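Hypothetical conserved protein (Thermus thermophilus, PDB 3DZM) is of unknown function but forms a calcium-binding beta-barrel in the outer membrane, where it is a major protein. Local coordinates at residues A[78-83]-A[111-116]. Numbering follows the deposited sequence.
Sequences WGQNVT and FFSGGY. With C8E ((hydroxyethyloxy)tri(ethyloxy)octane), chain E.
Trp78 and Gly115, Gln80 and Ser113, and Val82 and Phe111 are the hydrogen-bonded pairs of an antiparallel pairing between 78-83 and 111-116. In each pair both amides give to the carbonyl oxygen of the partner, so six donors and six acceptors are satisfied within the contact. At one end Trp78 N lies 2.9 Å from Gly115 O; at the other, Phe111 N points almost straight at Val82 O (N-H...O 175°). Gly79 and Gly114, a non-hydrogen-bonded pair, bring their CA atoms to 3.9 Å.

The Trp78 indole folds over the neighbouring strand. Trp78 CG lies between the backbone N and the carbonyl carbon (chi1 68°), and the six-membered ring of the indole receives Gly114 CA over one face, a CH-pi contact 3.4 Å from the ring centre. Gly115 N lies over the same face, and the Gln80 CG methylene sits at the indole edge and also touches Ser113 OG at 3.6 Å.

Asn81 and Phe112 occupy the other face of the sheet. Asn81 ND2 gives a straight hydrogen bond of 2.8 Å to O21 of the detergent C8E. At the other end of the amide, Asn81 OD1 accepts from Asn110 ND2 and rests at the edge of the Phe112 ring, 3.5 Å from CD1. The same detergent is held by Ser51 and Trp202.

The contact belongs to the hairpin of strands 76-90 and 100-117 in the barrel wall. Strand 40-50 and adjoining Ser51 bond to the edge of 78-83 that faces away from 111-116, strand 127-148 flanks 111-116, and the calcium site with Leu54 and Glu77 lies by the Trp78-Gly115 end.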
loop_
_atom_site.group_PDB
_atom_site.type_symbol
_atom_site.label_atom_id
_atom_site.label_comp_id
_atom_site.label_asym_id
_atom_site.label_seq_id
_atom_site.Cartn_x
_atom_site.Cartn_y
_atom_site.Cartn_z
ATOM N N TRP A 78 -1.403 -10.837 10.818
ATOM C CA TRP A 78 -0.401 -10.320 9.910
ATOM C C TRP A 78 -1.177 -9.656 8.737
ATOM O O TRP A 78 -2.311 -10.014 8.463
ATOM C CB TRP A 78 0.505 -11.482 9.453
ATOM C CG TRP A 78 -0.262 -12.421 8.607
ATOM C CD1 TRP A 78 -1.049 -13.469 9.024
ATOM C CD2 TRP A 78 -0.421 -12.340 7.187
ATOM N NE1 TRP A 78 -1.647 -14.073 7.933
ATOM C CE2 TRP A 78 -1.281 -13.396 6.799
ATOM C CE3 TRP A 78 0.088 -11.486 6.202
ATOM C CZ2 TRP A 78 -1.638 -13.610 5.472
ATOM C CZ3 TRP A 78 -0.249 -11.716 4.892
ATOM C CH2 TRP A 78 -1.116 -12.764 4.541
ATOM N N GLY A 79 -0.579 -8.679 8.065
ATOM C CA GLY A 79 -1.211 -8.041 6.922
ATOM C C GLY A 79 -0.194 -7.371 6.043
ATOM O O GLY A 79 0.834 -6.938 6.519
ATOM N N GLN A 80 -0.448 -7.292 4.747
ATOM C CA GLN A 80 0.462 -6.539 3.896
ATOM C C GLN A 80 -0.247 -5.879 2.717
ATOM O O GLN A 80 -1.358 -6.299 2.358
ATOM C CB GLN A 80 1.573 -7.432 3.412
ATOM C CG GLN A 80 1.057 -8.656 2.734
ATOM C CD GLN A 80 2.147 -9.429 2.061
ATOM O OE1 GLN A 80 3.006 -9.975 2.721
ATOM N NE2 GLN A 80 2.121 -9.477 0.736
ATOM N N ASN A 81 0.380 -4.829 2.158
ATOM C CA ASN A 81 -0.057 -4.223 0.887
ATOM C C ASN A 81 1.092 -4.208 -0.054
ATOM O O ASN A 81 2.194 -3.805 0.333
ATOM C CB ASN A 81 -0.582 -2.802 1.052
ATOM C CG ASN A 81 -1.886 -2.758 1.785
ATOM O OD1 ASN A 81 -2.877 -3.291 1.332
ATOM N ND2 ASN A 81 -1.898 -2.122 2.919
ATOM N N VAL A 82 0.843 -4.688 -1.274
ATOM C CA VAL A 82 1.765 -4.521 -2.386
ATOM C C VAL A 82 1.043 -3.607 -3.381
ATOM O O VAL A 82 -0.095 -3.848 -3.739
ATOM C CB VAL A 82 2.197 -5.882 -3.020
ATOM C CG1 VAL A 82 3.132 -5.659 -4.215
ATOM C CG2 VAL A 82 2.866 -6.730 -1.996
ATOM N N THR A 83 1.711 -2.541 -3.798
ATOM C CA THR A 83 1.086 -1.447 -4.515
ATOM C C THR A 83 1.884 -1.100 -5.751
ATOM O O THR A 83 3.044 -0.674 -5.652
ATOM C CB THR A 83 1.079 -0.186 -3.658
ATOM O OG1 THR A 83 0.702 -0.512 -2.313
ATOM C CG2 THR A 83 0.137 0.866 -4.250
ATOM N N PHE A 111 -2.403 -4.950 -3.979
ATOM C CA PHE A 111 -2.660 -6.320 -3.530
ATOM C C PHE A 111 -2.624 -6.377 -2.015
ATOM O O PHE A 111 -1.572 -6.349 -1.405
ATOM C CB PHE A 111 -1.711 -7.311 -4.245
ATOM C CG PHE A 111 -1.788 -7.187 -5.712
ATOM C CD1 PHE A 111 -2.700 -7.948 -6.435
ATOM C CD2 PHE A 111 -1.076 -6.181 -6.368
ATOM C CE1 PHE A 111 -2.822 -7.772 -7.809
ATOM C CE2 PHE A 111 -1.211 -5.988 -7.739
ATOM C CZ PHE A 111 -2.079 -6.779 -8.461
ATOM N N PHE A 112 -3.806 -6.392 -1.416
ATOM C CA PHE A 112 -3.953 -6.542 0.024
ATOM C C PHE A 112 -4.126 -7.991 0.445
ATOM O O PHE A 112 -4.801 -8.762 -0.213
ATOM C CB PHE A 112 -5.160 -5.747 0.540
ATOM C CG PHE A 112 -5.580 -6.140 1.940
ATOM C CD1 PHE A 112 -4.943 -5.610 3.039
ATOM C CD2 PHE A 112 -6.579 -7.079 2.148
ATOM C CE1 PHE A 112 -5.310 -5.964 4.313
ATOM C CE2 PHE A 112 -6.957 -7.454 3.442
ATOM C CZ PHE A 112 -6.319 -6.894 4.522
ATOM N N SER A 113 -3.534 -8.337 1.572
ATOM C CA SER A 113 -3.738 -9.647 2.180
ATOM C C SER A 113 -3.307 -9.738 3.644
ATOM O O SER A 113 -2.299 -9.190 4.050
ATOM C CB SER A 113 -3.043 -10.741 1.369
ATOM O OG SER A 113 -1.641 -10.584 1.405
ATOM N N GLY A 114 -4.090 -10.437 4.443
ATOM C CA GLY A 114 -3.659 -10.788 5.783
ATOM C C GLY A 114 -4.597 -11.791 6.404
ATOM O O GLY A 114 -5.364 -12.446 5.721
ATOM N N GLY A 115 -4.544 -11.886 7.717
ATOM C CA GLY A 115 -5.376 -12.802 8.472
ATOM C C GLY A 115 -4.634 -13.192 9.733
ATOM O O GLY A 115 -3.809 -12.425 10.230
ATOM N N TYR A 116 -4.912 -14.384 10.248
ATOM C CA TYR A 116 -4.242 -14.862 11.452
ATOM C C TYR A 116 -3.830 -16.333 11.376
ATOM O O TYR A 116 -4.365 -17.111 10.585
ATOM C CB TYR A 116 -5.126 -14.634 12.669
ATOM C CG TYR A 116 -6.410 -15.394 12.600
ATOM C CD1 TYR A 116 -6.554 -16.608 13.265
ATOM C CD2 TYR A 116 -7.483 -14.914 11.853
ATOM C CE1 TYR A 116 -7.735 -17.329 13.198
ATOM C CE2 TYR A 116 -8.674 -15.629 11.778
ATOM C CZ TYR A 116 -8.786 -16.834 12.459
ATOM O OH TYR A 116 -9.954 -17.545 12.401
HETATM C C1 C8E E . -5.817 12.490 5.930
HETATM C C2 C8E E . -6.692 11.699 4.948
HETATM C C3 C8E E . -7.619 10.681 5.625
HETATM C C4 C8E E . -9.103 11.060 5.488
HETATM C C5 C8E E . -10.076 9.882 5.607
HETATM C C6 C8E E . -10.815 9.749 6.949
HETATM C C7 C8E E . -10.386 8.512 7.746
HETATM C C8 C8E E . -9.499 7.592 6.899
HETATM O O9 C8E E . -9.599 6.206 7.205
HETATM C C10 C8E E . -10.221 5.476 6.155
HETATM C C11 C8E E . -9.830 3.998 6.148
HETATM O O12 C8E E . -8.753 3.766 5.259
HETATM C C13 C8E E . -8.065 2.556 5.537
HETATM C C14 C8E E . -6.589 2.612 5.133
HETATM O O15 C8E E . -5.776 2.282 6.246
HETATM C C16 C8E E . -4.404 2.540 6.031
HETATM C C17 C8E E . -3.815 1.489 5.088
HETATM O O18 C8E E . -3.273 0.389 5.800
HETATM C C19 C8E E . -4.254 -0.539 6.195
HETATM C C20 C8E E . -4.955 -1.025 4.932
HETATM O O21 C8E E . -4.267 -2.116 4.384
#